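Ribose transcriptional regulator (Enterococcus faecium DO, PDB 4RK1) binds ribose in the cleft of its sugar-binding domain and probably acts as a DNA-binding repressor of transcription. Local coordinates at residues F67-S72 with D94-E99. Sequence-based numbering, arbitrary orientation.
Sequences FIIATS and DQKKSE. With RIB (alpha-D-ribofuranose), chain K.
Asp-94 grips the ribose with both carboxylate oxygens: OD1 accepts from sugar O2 at 2.6 Å and OD2 from sugar O1 at 2.7 Å. Gln-95, its chain extended beyond CG, brings NE2 to the same O1 at 3.2 Å and makes a weak bond to ring oxygen O4. The other end of that amide is held as well, since Gln-95 OE1 accepts a hydrogen bond from a water at 2.6 Å, and the water accepts from Ser-72 N at 2.8 Å. This bridge fixes which way the amide is turned, so that NE2 rather than OE1 faces the sugar.

Behind the pocket, Gln-95 N donates to Ala-70 O at 3.1 Å, a bent bond (137°) reaching the carbonyl from above its plane. The CB atoms of Ala-70 and Asp-94 touch beside it. Further back, the Lys-96 chain runs alongside Ile-69, with CG 3.9 Å from Ile-69 CG2. A bend at chi2 (69°) helps carry its ammonium away from 67-72 to a salt bridge with Glu-99 OE2, which Thr-76 also binds, and to Lys-97 O.

Two loops are thus tied together at the C-terminal ends of adjacent parallel strands 66-69 and 90-93, where periplasmic-binding-protein folds place their ligand site. Asn-139, Arg-143, Asn-192, Asp-220 and Gln-237 complete the polar grip. With both oxygens accepting from sugar hydroxyls, Asp-94 probably binds as the carboxylate, its two short bonds pinning the sugar edge that carries O1 and O2.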
loop_
_atom_site.group_PDB
_atom_site.type_symbol
_atom_site.label_atom_id
_atom_site.label_comp_id
_atom_site.label_asym_id
_atom_site.label_seq_id
_atom_site.Cartn_x
_atom_site.Cartn_y
_atom_site.Cartn_z
ATOM N N PHE B 67 -20.585 4.358 8.006
ATOM C CA PHE B 67 -19.198 4.003 8.254
ATOM C C PHE B 67 -18.917 2.519 8.121
ATOM O O PHE B 67 -19.765 1.686 8.396
ATOM C CB PHE B 67 -18.772 4.451 9.650
ATOM C CG PHE B 67 -18.803 5.930 9.836
ATOM C CD1 PHE B 67 -20.003 6.582 10.102
ATOM C CD2 PHE B 67 -17.645 6.679 9.734
ATOM C CE1 PHE B 67 -20.041 7.956 10.270
ATOM C CE2 PHE B 67 -17.681 8.055 9.901
ATOM C CZ PHE B 67 -18.878 8.691 10.178
ATOM N N ILE B 68 -17.698 2.204 7.697
ATOM C CA ILE B 68 -17.197 0.850 7.692
ATOM C C ILE B 68 -15.940 0.877 8.538
ATOM O O ILE B 68 -14.990 1.580 8.221
ATOM C CB ILE B 68 -16.906 0.378 6.271
ATOM C CG1 ILE B 68 -18.198 0.434 5.441
ATOM C CG2 ILE B 68 -16.318 -1.023 6.294
ATOM C CD1 ILE B 68 -17.991 0.235 3.954
ATOM N N ILE B 69 -15.954 0.108 9.616
ATOM C CA ILE B 69 -15.002 0.245 10.699
ATOM C C ILE B 69 -14.236 -1.054 10.876
ATOM O O ILE B 69 -14.799 -2.064 11.318
ATOM C CB ILE B 69 -15.735 0.595 12.018
ATOM C CG1 ILE B 69 -16.576 1.865 11.824
ATOM C CG2 ILE B 69 -14.729 0.776 13.152
ATOM C CD1 ILE B 69 -17.415 2.253 13.025
ATOM N N ALA B 70 -12.950 -1.016 10.532
ATOM C CA ALA B 70 -12.083 -2.181 10.582
ATOM C C ALA B 70 -11.052 -2.098 11.709
ATOM O O ALA B 70 -10.264 -3.026 11.892
ATOM C CB ALA B 70 -11.370 -2.345 9.251
ATOM N N THR B 71 -11.070 -1.002 12.462
ATOM C CA THR B 71 -10.091 -0.764 13.528
ATOM C C THR B 71 -10.732 -0.853 14.922
ATOM O O THR B 71 -11.852 -0.392 15.124
ATOM C CB THR B 71 -9.404 0.620 13.360
ATOM O OG1 THR B 71 -8.619 0.929 14.524
ATOM C CG2 THR B 71 -10.408 1.724 13.159
ATOM N N SER B 72 -10.004 -1.423 15.879
ATOM C CA SER B 72 -10.414 -1.423 17.284
ATOM C C SER B 72 -10.166 -0.081 17.988
ATOM O O SER B 72 -10.565 0.084 19.134
ATOM C CB SER B 72 -9.676 -2.518 18.060
ATOM O OG SER B 72 -8.274 -2.262 18.089
ATOM N N ASP B 94 -12.914 -7.175 10.713
ATOM C CA ASP B 94 -11.479 -7.241 10.908
ATOM C C ASP B 94 -11.082 -7.065 12.374
ATOM O O ASP B 94 -11.443 -7.922 13.181
ATOM C CB ASP B 94 -10.759 -6.269 9.965
ATOM C CG ASP B 94 -9.342 -6.712 9.677
ATOM O OD1 ASP B 94 -9.169 -7.828 9.145
ATOM O OD2 ASP B 94 -8.410 -5.971 10.018
ATOM N N GLN B 95 -10.371 -5.992 12.736
ATOM C CA GLN B 95 -9.909 -5.824 14.119
ATOM C C GLN B 95 -10.993 -5.284 15.064
ATOM O O GLN B 95 -10.814 -5.304 16.281
ATOM C CB GLN B 95 -8.656 -4.929 14.175
ATOM C CG GLN B 95 -7.529 -5.390 13.254
ATOM C CD GLN B 95 -6.194 -4.681 13.464
ATOM O OE1 GLN B 95 -6.012 -3.919 14.405
ATOM N NE2 GLN B 95 -5.246 -4.953 12.583
ATOM N N LYS B 96 -12.108 -4.805 14.512
ATOM C CA LYS B 96 -13.173 -4.191 15.322
ATOM C C LYS B 96 -14.183 -5.218 15.853
ATOM O O LYS B 96 -14.743 -6.002 15.083
ATOM C CB LYS B 96 -13.905 -3.139 14.487
ATOM C CG LYS B 96 -15.103 -2.490 15.164
ATOM C CD LYS B 96 -14.670 -1.597 16.320
ATOM C CE LYS B 96 -15.871 -1.075 17.090
ATOM N NZ LYS B 96 -16.195 -1.974 18.213
ATOM N N LYS B 97 -14.445 -5.183 17.159
ATOM C CA LYS B 97 -15.389 -6.105 17.792
ATOM C C LYS B 97 -16.823 -5.776 17.396
ATOM O O LYS B 97 -17.126 -4.646 17.017
ATOM C CB LYS B 97 -15.263 -6.073 19.322
ATOM C CG LYS B 97 -15.778 -4.803 19.990
ATOM C CD LYS B 97 -16.135 -5.035 21.450
ATOM C CE LYS B 97 -16.786 -3.799 22.052
ATOM N NZ LYS B 97 -17.719 -4.121 23.168
ATOM N N SER B 98 -17.696 -6.764 17.504
ATOM C CA SER B 98 -19.103 -6.595 17.161
ATOM C C SER B 98 -19.784 -5.566 18.062
ATOM O O SER B 98 -19.345 -5.313 19.184
ATOM C CB SER B 98 -19.832 -7.946 17.174
ATOM O OG SER B 98 -19.522 -8.664 15.977
ATOM N N GLU B 99 -20.823 -4.943 17.523
ATOM C CA GLU B 99 -21.567 -3.890 18.204
ATOM C C GLU B 99 -23.038 -4.149 17.938
ATOM O O GLU B 99 -23.399 -4.597 16.850
ATOM C CB GLU B 99 -21.198 -2.513 17.637
ATOM C CG GLU B 99 -19.770 -2.058 17.915
ATOM C CD GLU B 99 -19.542 -1.640 19.357
ATOM O OE1 GLU B 99 -20.515 -1.553 20.129
ATOM O OE2 GLU B 99 -18.376 -1.398 19.722
HETATM O O5 RIB K . -2.309 -7.717 7.122
HETATM C C5 RIB K . -2.890 -6.839 8.095
HETATM C C4 RIB K . -3.632 -7.677 9.039
HETATM O O4 RIB K . -4.284 -6.871 10.036
HETATM C C3 RIB K . -4.594 -8.383 8.095
HETATM O O3 RIB K . -4.310 -9.762 8.234
HETATM C C2 RIB K . -5.956 -7.911 8.557
HETATM O O2 RIB K . -6.876 -8.976 8.735
HETATM C C1 RIB K . -5.693 -7.015 9.786
HETATM O O1 RIB K . -6.397 -7.438 10.937
HETATM O O HOH W 1 -7.253 -1.902 15.493
#